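Nitrogenase molybdenum-iron protein alpha chain (Clostridium pasteurianum, PDB 4WES) forms, with the beta chain, the catalytic component of nitrogenase, which reduces dinitrogen to ammonium at a molybdenum-iron-sulfur cluster. Local coordinates at residues A[226-231]-A[294-299]; A[255-260]-A[300-305]; A[281-286]-A[348-353]. All coordinates share one frame; numbering follows the deposited sequence.

Overall arrangement
From the N terminus, helix 221-232 comes first, and its contact 1 is closed by residues 294-299 of helix 289-303. Strand 257-260 of a parallel four-stranded sheet follows; the C-terminal end of that helix closes contact 2 with it. Strand 281-283 and the loop after it begin the last loop, closed by contact 3 at residues 348-353. All three cross and none is nested. Contacts 1 and 2 share helix 289-303 and meet where Met-299 packs on Leu-259. Strands 257-260 and 281-283 are sheet neighbours. Contact 3 leads toward the turn beside the molybdenum-iron-sulfur cluster; a probable hydrogen bond between Asn-285 N and Thr-295 OG1 ties it to contact 1.

Contact 1 of 3, residues A[226-231]-A[294-299]; sequences DRVLEK and ETLRDM
Helices 226-231 and 294-299 run in roughly the same direction, 35° apart with their axes 12.3 Å from each other, and come nearest at Leu-229 and Leu-296, whose CA atoms are 8.3 Å apart. Such a wide spacing means the gap is bridged by side-chain ends rather than by backbone, and the meeting is entirely apolar. Leu-229 does most of the work with one methyl. Its CG lies beside the backbone N, opposite the carbonyl carbon (chi1 -68°), and the end of the side chain then reaches closer to helix 294-299 than its first bond would suggest. CD2 of Leu-229 rests 3.7 Å from CD2 of Leu-296, methyl against methyl. The same Leu-229 CD2 meets the end of Met-299, with CE 3.8 Å and SD 3.9 Å away; the methionine chain bends at its last torsion (chi3 69°) and crosses the leucine at about a right angle. The two helices lie on one face of a parallel four-stranded sheet in a Rossmann-like alpha/beta domain: helix 221-232 is the beta-alpha-beta crossover between strands 209-215 and 235-239, and helix 289-303 follows strand 281-283. One turn nearer the start of helix 289-303 than Met-299, Leu-296 uses its other methyl, CD1, on Val-228 CG1 at a looser 4.1 Å, these also crossing nearly square. All four touching residues are buried. Helix 306-334 covers the outer side of the pair, since Val-228 touches Val-315 and Leu-296 touches Thr-312 and Ile-316. At the polar margin, CG2 of Val-228 lies above one face of the Arg-227 guanidinium, offset toward its rim; the guanidinium nitrogens form salt bridges with Glu-224 and Glu-319; Lys-231 pairs with Glu-318 and Glu-319.

Contact 2 of 3, residues A[255-260]-A[300-305]; sequences ADLNLV and AKCFDD
Segment 255-260, which carries strand 257-260, lies beside the last turn of helix 289-303, Leu-257 and Cys-302 standing closest with their CA atoms 8.4 Å apart. Cys-302 points toward the strand from its first bond, whereas Phe-303 reaches it with the end of its ring. Leu-257 answers both with a single methyl: its CD2 is 3.9 Å from CE1 of Phe-303 and 4.1 Å from CB of Cys-302. The leucine places CG opposite the backbone N, beside the carbonyl carbon (chi1 -176°), which carries the branch across toward the helix. Its CB also contributes, 4.2 Å from CE1 of Phe-303, so two carbons of Leu-257 border the same ring atom. The approach to the ring is slanted. Beyond CZ, on the ring's other epsilon carbon, Phe-303 CE2 meets CB of Asp-256 at 4.3 Å, and the ring thus touches two successive residues, Asp-256 and Leu-257. This is a helix-on-sheet contact of the alpha/beta domain: strand 257-260 lies between strands 209-215 and 281-283 in the parallel sheet, and helix 289-303 packs against one face. Phe-303 extends the packing to Ile-210 of strand 209-215 and meets the ring of Tyr-234 with planes at about 60°, while Cys-302 reaches Ile-282 and Val-422. Polar groups lie at the margin of the contact. Asp-256 OD1 makes a weak hydrogen bond with Gln-205 NE2, and the backbone O of Cys-302 binds a methylpentanediol molecule, probably from the crystallisation liquor. After Phe-303 the chain leaves the helix at Asp-304 with a positive phi (41°), and Asp-305 becomes the N-cap of helix 306-334, its OD1 accepting from Leu-308 N and its OD2 bonded to Tyr-208 OH.

Contact 3 of 3, residues A[281-286]-A[348-353]; sequences WIKCNF and SHTYMN
Asn-285 reaches across to Thr-350 and makes the one hydrogen bond between the segments, from ND2 to the backbone O of Thr-350, 3.0 Å long and nearly straight at 170°. ND2 sits in the carbonyl plane, on a lone pair of Thr-350 O, and the acceptor in turn lies close to the plane of the Asn-285 amide. With CG opposite the backbone N (chi1 -177°), the side chain extends away from its own backbone toward Thr-350. The amide crosses the threonine side chain at a slant, its OD1 3.4 Å from Thr-350 CB and 3.7 Å from Thr-350 CG2. OD1 accepts hydrogen bonds from Ile-287 N and Gln-261 NE2, so both ends of the amide are engaged and its rotation is fixed. Asn-353 comes from the opposite direction, its amide almost perpendicular to that of Asn-285 (84°). The two ND2 atoms stand 3.3 Å apart but are both donors and do not bond; Asn-353 ND2 gives a hydrogen to Ile-287 O instead. Lys-283 curls back so that NZ donates to Cys-284 O at 2.7 Å and is held as well by the carbonyls of Gln-261 and Val-260, with Thr-350 CG2 4.4 Å from that nitrogen. The nearest atoms of the Thr-350 side chain and the molybdenum-iron-sulfur cluster are about 7 Å apart. The contact joins the end of strand 281-283, neighbour of strand 257-260, to the junction of helices 347-350 and 352-357, with helix 289-303 alongside, touching Cys-284, Phe-286 and Asn-353.

Contact 1 of 3, residues A[226-231]-A[294-299]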
loop_
_atom_site.group_PDB
_atom_site.type_symbol
_atom_site.label_atom_id
_atom_site.label_comp_id
_atom_site.label_asym_id
_atom_site.label_seq_id
_atom_site.Cartn_x
_atom_site.Cartn_y
_atom_site.Cartn_z
ATOM N N ASP A 226 -36.475 2.777 -9.516
ATOM C CA ASP A 226 -37.065 4.094 -9.775
ATOM C C ASP A 226 -36.730 4.564 -11.161
ATOM O O ASP A 226 -37.548 5.211 -11.834
ATOM C CB ASP A 226 -36.594 5.135 -8.745
ATOM C CG ASP A 226 -37.108 4.851 -7.354
ATOM O OD1 ASP A 226 -37.914 3.912 -7.171
ATOM O OD2 ASP A 226 -36.695 5.609 -6.451
ATOM N N ARG A 227 -35.517 4.309 -11.643
ATOM C CA ARG A 227 -35.115 4.736 -12.986
ATOM C C ARG A 227 -36.110 4.226 -14.022
ATOM O O ARG A 227 -36.559 4.983 -14.910
ATOM C CB ARG A 227 -33.715 4.174 -13.279
ATOM C CG ARG A 227 -33.155 4.579 -14.629
ATOM C CD ARG A 227 -31.814 3.949 -14.908
ATOM N NE ARG A 227 -31.886 2.510 -15.066
ATOM C CZ ARG A 227 -32.320 1.873 -16.154
ATOM N NH1 ARG A 227 -32.684 2.566 -17.231
ATOM N NH2 ARG A 227 -32.429 0.556 -16.171
ATOM N N VAL A 228 -36.444 2.945 -13.922
ATOM C CA VAL A 228 -37.357 2.326 -14.885
ATOM C C VAL A 228 -38.789 2.792 -14.691
ATOM O O VAL A 228 -39.492 3.091 -15.659
ATOM C CB VAL A 228 -37.245 0.777 -14.858
ATOM C CG1 VAL A 228 -38.257 0.116 -15.730
ATOM C CG2 VAL A 228 -35.867 0.420 -15.347
ATOM N N LEU A 229 -39.240 2.887 -13.446
ATOM C CA LEU A 229 -40.611 3.328 -13.177
ATOM C C LEU A 229 -40.819 4.747 -13.682
ATOM O O LEU A 229 -41.872 5.059 -14.279
ATOM C CB LEU A 229 -40.905 3.238 -11.675
ATOM C CG LEU A 229 -40.973 1.822 -11.118
ATOM C CD1 LEU A 229 -41.043 1.831 -9.596
ATOM C CD2 LEU A 229 -42.122 1.057 -11.724
ATOM N N GLU A 230 -39.849 5.619 -13.438
ATOM C CA GLU A 230 -39.977 7.000 -13.883
ATOM C C GLU A 230 -39.917 7.102 -15.418
ATOM O O GLU A 230 -40.624 7.962 -16.000
ATOM C CB GLU A 230 -38.900 7.860 -13.198
ATOM C CG GLU A 230 -39.227 8.007 -11.713
ATOM C CD GLU A 230 -38.145 8.624 -10.834
ATOM O OE1 GLU A 230 -38.494 8.950 -9.666
ATOM O OE2 GLU A 230 -36.978 8.832 -11.255
ATOM N N LYS A 231 -39.138 6.253 -16.086
ATOM C CA LYS A 231 -39.134 6.233 -17.552
ATOM C C LYS A 231 -40.519 5.888 -18.125
ATOM O O LYS A 231 -40.929 6.452 -19.145
ATOM C CB LYS A 231 -38.139 5.186 -18.093
ATOM C CG LYS A 231 -36.712 5.603 -18.259
ATOM C CD LYS A 231 -35.862 4.410 -18.702
ATOM C CE LYS A 231 -36.091 4.085 -20.151
ATOM N NZ LYS A 231 -34.973 3.247 -20.661
ATOM N N GLU A 294 -43.131 -9.046 -15.177
ATOM C CA GLU A 294 -44.456 -9.394 -14.621
ATOM C C GLU A 294 -44.965 -8.250 -13.733
ATOM O O GLU A 294 -46.142 -7.881 -13.813
ATOM C CB GLU A 294 -44.396 -10.700 -13.825
ATOM C CG GLU A 294 -45.681 -11.068 -13.127
ATOM C CD GLU A 294 -45.620 -12.442 -12.476
ATOM O OE1 GLU A 294 -44.613 -12.759 -11.810
ATOM O OE2 GLU A 294 -46.592 -13.202 -12.646
ATOM N N THR A 295 -44.082 -7.702 -12.898
ATOM C CA THR A 295 -44.456 -6.600 -12.014
ATOM C C THR A 295 -44.964 -5.410 -12.840
ATOM O O THR A 295 -46.022 -4.838 -12.548
ATOM C CB THR A 295 -43.241 -6.163 -11.186
ATOM O OG1 THR A 295 -42.829 -7.221 -10.313
ATOM C CG2 THR A 295 -43.576 -4.924 -10.365
ATOM N N LEU A 296 -44.199 -4.998 -13.833
ATOM C CA LEU A 296 -44.559 -3.833 -14.627
ATOM C C LEU A 296 -45.871 -4.077 -15.354
ATOM O O LEU A 296 -46.705 -3.181 -15.498
ATOM C CB LEU A 296 -43.446 -3.489 -15.612
ATOM C CG LEU A 296 -42.130 -3.025 -14.986
ATOM C CD1 LEU A 296 -41.084 -2.853 -16.088
ATOM C CD2 LEU A 296 -42.318 -1.725 -14.228
ATOM N N ARG A 297 -46.073 -5.285 -15.868
ATOM C CA ARG A 297 -47.316 -5.609 -16.546
ATOM C C ARG A 297 -48.508 -5.647 -15.578
ATOM O O ARG A 297 -49.602 -5.194 -15.919
ATOM C CB ARG A 297 -47.172 -6.902 -17.347
ATOM C CG ARG A 297 -46.291 -6.703 -18.580
ATOM C CD ARG A 297 -45.960 -7.988 -19.286
ATOM N NE ARG A 297 -45.264 -7.668 -20.506
ATOM C CZ ARG A 297 -44.586 -8.546 -21.234
ATOM N NH1 ARG A 297 -44.456 -9.798 -20.816
ATOM N NH2 ARG A 297 -44.020 -8.156 -22.354
ATOM N N ASP A 298 -48.285 -6.103 -14.355
ATOM C CA ASP A 298 -49.360 -6.078 -13.352
ATOM C C ASP A 298 -49.745 -4.641 -13.002
ATOM O O ASP A 298 -50.927 -4.314 -12.832
ATOM C CB ASP A 298 -48.909 -6.792 -12.079
ATOM C CG ASP A 298 -48.893 -8.316 -12.188
ATOM O OD1 ASP A 298 -49.541 -8.875 -13.087
ATOM O OD2 ASP A 298 -48.310 -8.935 -11.286
ATOM N N MET A 299 -48.728 -3.796 -12.853
ATOM C CA MET A 299 -48.962 -2.391 -12.524
ATOM C C MET A 299 -49.771 -1.743 -13.645
ATOM O O MET A 299 -50.748 -1.018 -13.395
ATOM C CB MET A 299 -47.647 -1.641 -12.374
ATOM C CG MET A 299 -46.860 -2.038 -11.160
ATOM S SD MET A 299 -45.259 -1.218 -11.124
ATOM C CE MET A 299 -45.801 0.459 -10.811
#

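Contact 2 of 3, residues A[255-260]-A[300-305]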
loop_
_atom_site.group_PDB
_atom_site.type_symbol
_atom_site.label_atom_id
_atom_site.label_comp_id
_atom_site.label_asym_id
_atom_site.label_seq_id
_atom_site.Cartn_x
_atom_site.Cartn_y
_atom_site.Cartn_z
ATOM N N ALA A 255 -50.704 8.159 -2.625
ATOM C CA ALA A 255 -50.437 7.213 -3.693
ATOM C C ALA A 255 -51.705 6.489 -4.045
ATOM O O ALA A 255 -52.605 6.363 -3.224
ATOM C CB ALA A 255 -49.363 6.197 -3.314
ATOM N N ASP A 256 -51.752 5.968 -5.267
ATOM C CA ASP A 256 -52.846 5.101 -5.686
ATOM C C ASP A 256 -52.573 3.611 -5.629
ATOM O O ASP A 256 -53.520 2.839 -5.643
ATOM C CB ASP A 256 -53.279 5.464 -7.103
ATOM C CG ASP A 256 -54.111 6.713 -7.123
ATOM O OD1 ASP A 256 -54.718 7.049 -6.081
ATOM O OD2 ASP A 256 -54.142 7.386 -8.133
ATOM N N LEU A 257 -51.293 3.212 -5.551
ATOM C CA LEU A 257 -50.990 1.795 -5.509
ATOM C C LEU A 257 -49.716 1.577 -4.731
ATOM O O LEU A 257 -48.699 2.222 -5.008
ATOM C CB LEU A 257 -50.836 1.233 -6.944
ATOM C CG LEU A 257 -50.612 -0.288 -7.073
ATOM C CD1 LEU A 257 -51.820 -1.080 -6.584
ATOM C CD2 LEU A 257 -50.302 -0.591 -8.527
ATOM N N ASN A 258 -49.782 0.649 -3.767
ATOM C CA ASN A 258 -48.600 0.202 -3.032
ATOM C C ASN A 258 -48.037 -1.070 -3.670
ATOM O O ASN A 258 -48.787 -2.003 -3.996
ATOM C CB ASN A 258 -48.969 -0.098 -1.574
ATOM C CG ASN A 258 -49.002 1.134 -0.702
ATOM O OD1 ASN A 258 -48.170 2.016 -0.867
ATOM N ND2 ASN A 258 -49.868 1.122 0.314
ATOM N N LEU A 259 -46.722 -1.092 -3.841
ATOM C CA LEU A 259 -46.012 -2.242 -4.395
ATOM C C LEU A 259 -45.231 -2.884 -3.238
ATOM O O LEU A 259 -44.357 -2.249 -2.684
ATOM C CB LEU A 259 -45.064 -1.811 -5.487
ATOM C CG LEU A 259 -45.593 -0.869 -6.565
ATOM C CD1 LEU A 259 -44.497 -0.510 -7.555
ATOM C CD2 LEU A 259 -46.805 -1.401 -7.271
ATOM N N VAL A 260 -45.463 -4.143 -2.944
ATOM C CA VAL A 260 -44.818 -4.797 -1.810
ATOM C C VAL A 260 -43.695 -5.700 -2.302
ATOM O O VAL A 260 -43.950 -6.766 -2.872
ATOM C CB VAL A 260 -45.853 -5.566 -0.972
ATOM C CG1 VAL A 260 -45.194 -6.416 0.096
ATOM C CG2 VAL A 260 -46.852 -4.603 -0.333
ATOM N N ALA A 300 -49.418 -2.008 -14.903
ATOM C CA ALA A 300 -50.119 -1.411 -16.031
ATOM C C ALA A 300 -51.572 -1.890 -16.068
ATOM O O ALA A 300 -52.479 -1.122 -16.369
ATOM C CB ALA A 300 -49.420 -1.745 -17.334
ATOM N N LYS A 301 -51.815 -3.148 -15.729
ATOM C CA LYS A 301 -53.176 -3.649 -15.659
ATOM C C LYS A 301 -54.003 -2.905 -14.605
ATOM O O LYS A 301 -55.172 -2.596 -14.825
ATOM C CB LYS A 301 -53.200 -5.146 -15.387
ATOM C CG LYS A 301 -52.784 -5.990 -16.585
ATOM C CD LYS A 301 -52.557 -7.450 -16.255
ATOM C CE LYS A 301 -51.969 -8.163 -17.457
ATOM N NZ LYS A 301 -51.670 -9.575 -17.163
ATOM N N CYS A 302 -53.381 -2.614 -13.461
ATOM C CA CYS A 302 -54.092 -1.898 -12.400
ATOM C C CYS A 302 -54.474 -0.491 -12.819
ATOM O O CYS A 302 -55.592 -0.051 -12.538
ATOM C CB CYS A 302 -53.253 -1.862 -11.114
ATOM S SG CYS A 302 -53.046 -3.438 -10.274
ATOM N N PHE A 303 -53.565 0.233 -13.461
ATOM C CA PHE A 303 -53.830 1.607 -13.867
ATOM C C PHE A 303 -54.730 1.694 -15.104
ATOM O O PHE A 303 -55.496 2.664 -15.266
ATOM C CB PHE A 303 -52.531 2.390 -14.056
ATOM C CG PHE A 303 -51.946 2.877 -12.760
ATOM C CD1 PHE A 303 -51.039 2.115 -12.073
ATOM C CD2 PHE A 303 -52.315 4.079 -12.214
ATOM C CE1 PHE A 303 -50.522 2.553 -10.876
ATOM C CE2 PHE A 303 -51.809 4.528 -11.015
ATOM C CZ PHE A 303 -50.883 3.766 -10.335
ATOM N N ASP A 304 -54.643 0.699 -15.985
ATOM C CA ASP A 304 -55.389 0.645 -17.241
ATOM C C ASP A 304 -55.457 1.986 -17.969
ATOM O O ASP A 304 -56.519 2.479 -18.341
ATOM C CB ASP A 304 -56.769 0.076 -16.972
ATOM C CG ASP A 304 -57.489 -0.357 -18.242
ATOM O OD1 ASP A 304 -56.837 -0.607 -19.286
ATOM O OD2 ASP A 304 -58.719 -0.458 -18.151
ATOM N N ASP A 305 -54.289 2.557 -18.187
ATOM C CA ASP A 305 -54.099 3.786 -18.924
ATOM C C ASP A 305 -53.377 3.443 -20.242
ATOM O O ASP A 305 -52.296 2.861 -20.234
ATOM C CB ASP A 305 -53.234 4.712 -18.074
ATOM C CG ASP A 305 -52.955 6.041 -18.735
ATOM O OD1 ASP A 305 -52.092 6.124 -19.624
ATOM O OD2 ASP A 305 -53.568 7.043 -18.344
#

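Contact 3 of 3, residues A[281-286]-A[348-353]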
loop_
_atom_site.group_PDB
_atom_site.type_symbol
_atom_site.label_atom_id
_atom_site.label_comp_id
_atom_site.label_asym_id
_atom_site.label_seq_id
_atom_site.Cartn_x
_atom_site.Cartn_y
_atom_site.Cartn_z
ATOM N N TRP A 281 -52.773 -2.754 -2.553
ATOM C CA TRP A 281 -51.385 -3.156 -2.757
ATOM C C TRP A 281 -51.319 -4.378 -3.645
ATOM O O TRP A 281 -52.251 -5.171 -3.693
ATOM C CB TRP A 281 -50.653 -3.395 -1.454
ATOM C CG TRP A 281 -51.131 -4.481 -0.523
ATOM C CD1 TRP A 281 -52.101 -4.371 0.436
ATOM C CD2 TRP A 281 -50.637 -5.823 -0.438
ATOM N NE1 TRP A 281 -52.196 -5.541 1.150
ATOM C CE2 TRP A 281 -51.309 -6.449 0.626
ATOM C CE3 TRP A 281 -49.669 -6.547 -1.147
ATOM C CZ2 TRP A 281 -51.072 -7.775 0.982
ATOM C CZ3 TRP A 281 -49.428 -7.841 -0.782
ATOM C CH2 TRP A 281 -50.102 -8.428 0.285
ATOM N N ILE A 282 -50.202 -4.505 -4.368
ATOM C CA ILE A 282 -49.891 -5.722 -5.084
ATOM C C ILE A 282 -48.540 -6.188 -4.632
ATOM O O ILE A 282 -47.644 -5.402 -4.320
ATOM C CB ILE A 282 -49.882 -5.569 -6.626
ATOM C CG1 ILE A 282 -48.924 -4.468 -7.101
ATOM C CG2 ILE A 282 -51.268 -5.344 -7.156
ATOM C CD1 ILE A 282 -48.647 -4.552 -8.587
ATOM N N LYS A 283 -48.370 -7.515 -4.571
ATOM C CA LYS A 283 -47.014 -8.038 -4.453
ATOM C C LYS A 283 -46.249 -7.721 -5.706
ATOM O O LYS A 283 -46.756 -7.870 -6.796
ATOM C CB LYS A 283 -47.068 -9.552 -4.215
ATOM C CG LYS A 283 -45.705 -10.189 -3.896
ATOM C CD LYS A 283 -45.211 -9.778 -2.514
ATOM C CE LYS A 283 -43.780 -10.217 -2.225
ATOM N NZ LYS A 283 -42.776 -9.688 -3.186
ATOM N N CYS A 284 -45.038 -7.219 -5.552
ATOM C CA CYS A 284 -44.151 -6.958 -6.689
ATOM C C CYS A 284 -42.848 -7.747 -6.511
ATOM O O CYS A 284 -42.518 -8.205 -5.416
ATOM C CB CYS A 284 -43.800 -5.472 -6.821
ATOM S SG CYS A 284 -42.839 -4.758 -5.459
ATOM N N ASN A 285 -42.108 -7.882 -7.602
ATOM C CA ASN A 285 -40.749 -8.390 -7.497
ATOM C C ASN A 285 -39.919 -7.772 -8.592
ATOM O O ASN A 285 -40.000 -8.160 -9.757
ATOM C CB ASN A 285 -40.708 -9.909 -7.592
ATOM C CG ASN A 285 -39.297 -10.412 -7.395
ATOM O OD1 ASN A 285 -38.453 -9.683 -6.911
ATOM N ND2 ASN A 285 -39.039 -11.669 -7.744
ATOM N N PHE A 286 -39.077 -6.830 -8.191
ATOM C CA PHE A 286 -38.193 -6.141 -9.122
ATOM C C PHE A 286 -36.836 -6.846 -9.287
ATOM O O PHE A 286 -35.913 -6.263 -9.835
ATOM C CB PHE A 286 -37.981 -4.684 -8.704
ATOM C CG PHE A 286 -39.176 -3.816 -8.937
ATOM C CD1 PHE A 286 -40.057 -3.499 -7.907
ATOM C CD2 PHE A 286 -39.407 -3.284 -10.186
ATOM C CE1 PHE A 286 -41.162 -2.695 -8.165
ATOM C CE2 PHE A 286 -40.500 -2.470 -10.417
ATOM C CZ PHE A 286 -41.375 -2.180 -9.401
ATOM N N SER A 348 -34.742 -15.283 -0.441
ATOM C CA SER A 348 -34.706 -16.682 -0.885
ATOM C C SER A 348 -35.694 -16.929 -1.997
ATOM O O SER A 348 -35.476 -17.788 -2.852
ATOM C CB SER A 348 -34.997 -17.632 0.284
ATOM O OG SER A 348 -34.192 -17.299 1.384
ATOM N N HIS A 349 -36.828 -16.211 -1.926
ATOM C CA HIS A 349 -37.875 -16.356 -2.911
ATOM C C HIS A 349 -37.658 -15.422 -4.106
ATOM O O HIS A 349 -37.709 -15.832 -5.277
ATOM C CB HIS A 349 -39.229 -16.084 -2.266
ATOM C CG HIS A 349 -40.377 -16.289 -3.185
ATOM N ND1 HIS A 349 -41.638 -15.796 -2.925
ATOM C CD2 HIS A 349 -40.453 -16.939 -4.376
ATOM C CE1 HIS A 349 -42.433 -16.156 -3.916
ATOM N NE2 HIS A 349 -41.745 -16.850 -4.801
ATOM N N THR A 350 -37.400 -14.145 -3.814
ATOM C CA THR A 350 -37.391 -13.172 -4.910
ATOM C C THR A 350 -36.248 -13.388 -5.915
ATOM O O THR A 350 -36.387 -12.993 -7.060
ATOM C CB THR A 350 -37.461 -11.750 -4.372
ATOM O OG1 THR A 350 -36.376 -11.560 -3.486
ATOM C CG2 THR A 350 -38.788 -11.492 -3.716
ATOM N N TYR A 351 -35.128 -13.998 -5.482
ATOM C CA TYR A 351 -34.028 -14.305 -6.394
ATOM C C TYR A 351 -34.237 -15.560 -7.266
ATOM O O TYR A 351 -33.450 -15.823 -8.171
ATOM C CB TYR A 351 -32.677 -14.363 -5.621
ATOM C CG TYR A 351 -32.114 -12.971 -5.451
ATOM C CD1 TYR A 351 -31.136 -12.517 -6.312
ATOM C CD2 TYR A 351 -32.579 -12.109 -4.469
ATOM C CE1 TYR A 351 -30.681 -11.223 -6.238
ATOM C CE2 TYR A 351 -32.123 -10.791 -4.369
ATOM C CZ TYR A 351 -31.165 -10.344 -5.253
ATOM O OH TYR A 351 -30.717 -9.056 -5.254
ATOM N N MET A 352 -35.282 -16.333 -6.989
ATOM C CA MET A 352 -35.437 -17.616 -7.683
ATOM C C MET A 352 -35.636 -17.466 -9.180
ATOM O O MET A 352 -35.092 -18.272 -9.957
ATOM C CB MET A 352 -36.611 -18.387 -7.089
ATOM C CG MET A 352 -36.243 -19.044 -5.772
ATOM S SD MET A 352 -37.628 -19.922 -5.041
ATOM C CE MET A 352 -36.776 -20.791 -3.729
ATOM N N ASN A 353 -36.446 -16.499 -9.629
ATOM C CA ASN A 353 -36.730 -16.444 -11.054
ATOM C C ASN A 353 -35.500 -16.081 -11.888
ATOM O O ASN A 353 -35.362 -16.544 -13.016
ATOM C CB ASN A 353 -37.914 -15.520 -11.372
ATOM C CG ASN A 353 -37.564 -14.027 -11.353
ATOM O OD1 ASN A 353 -37.117 -13.469 -12.349
ATOM N ND2 ASN A 353 -37.759 -13.378 -10.230
#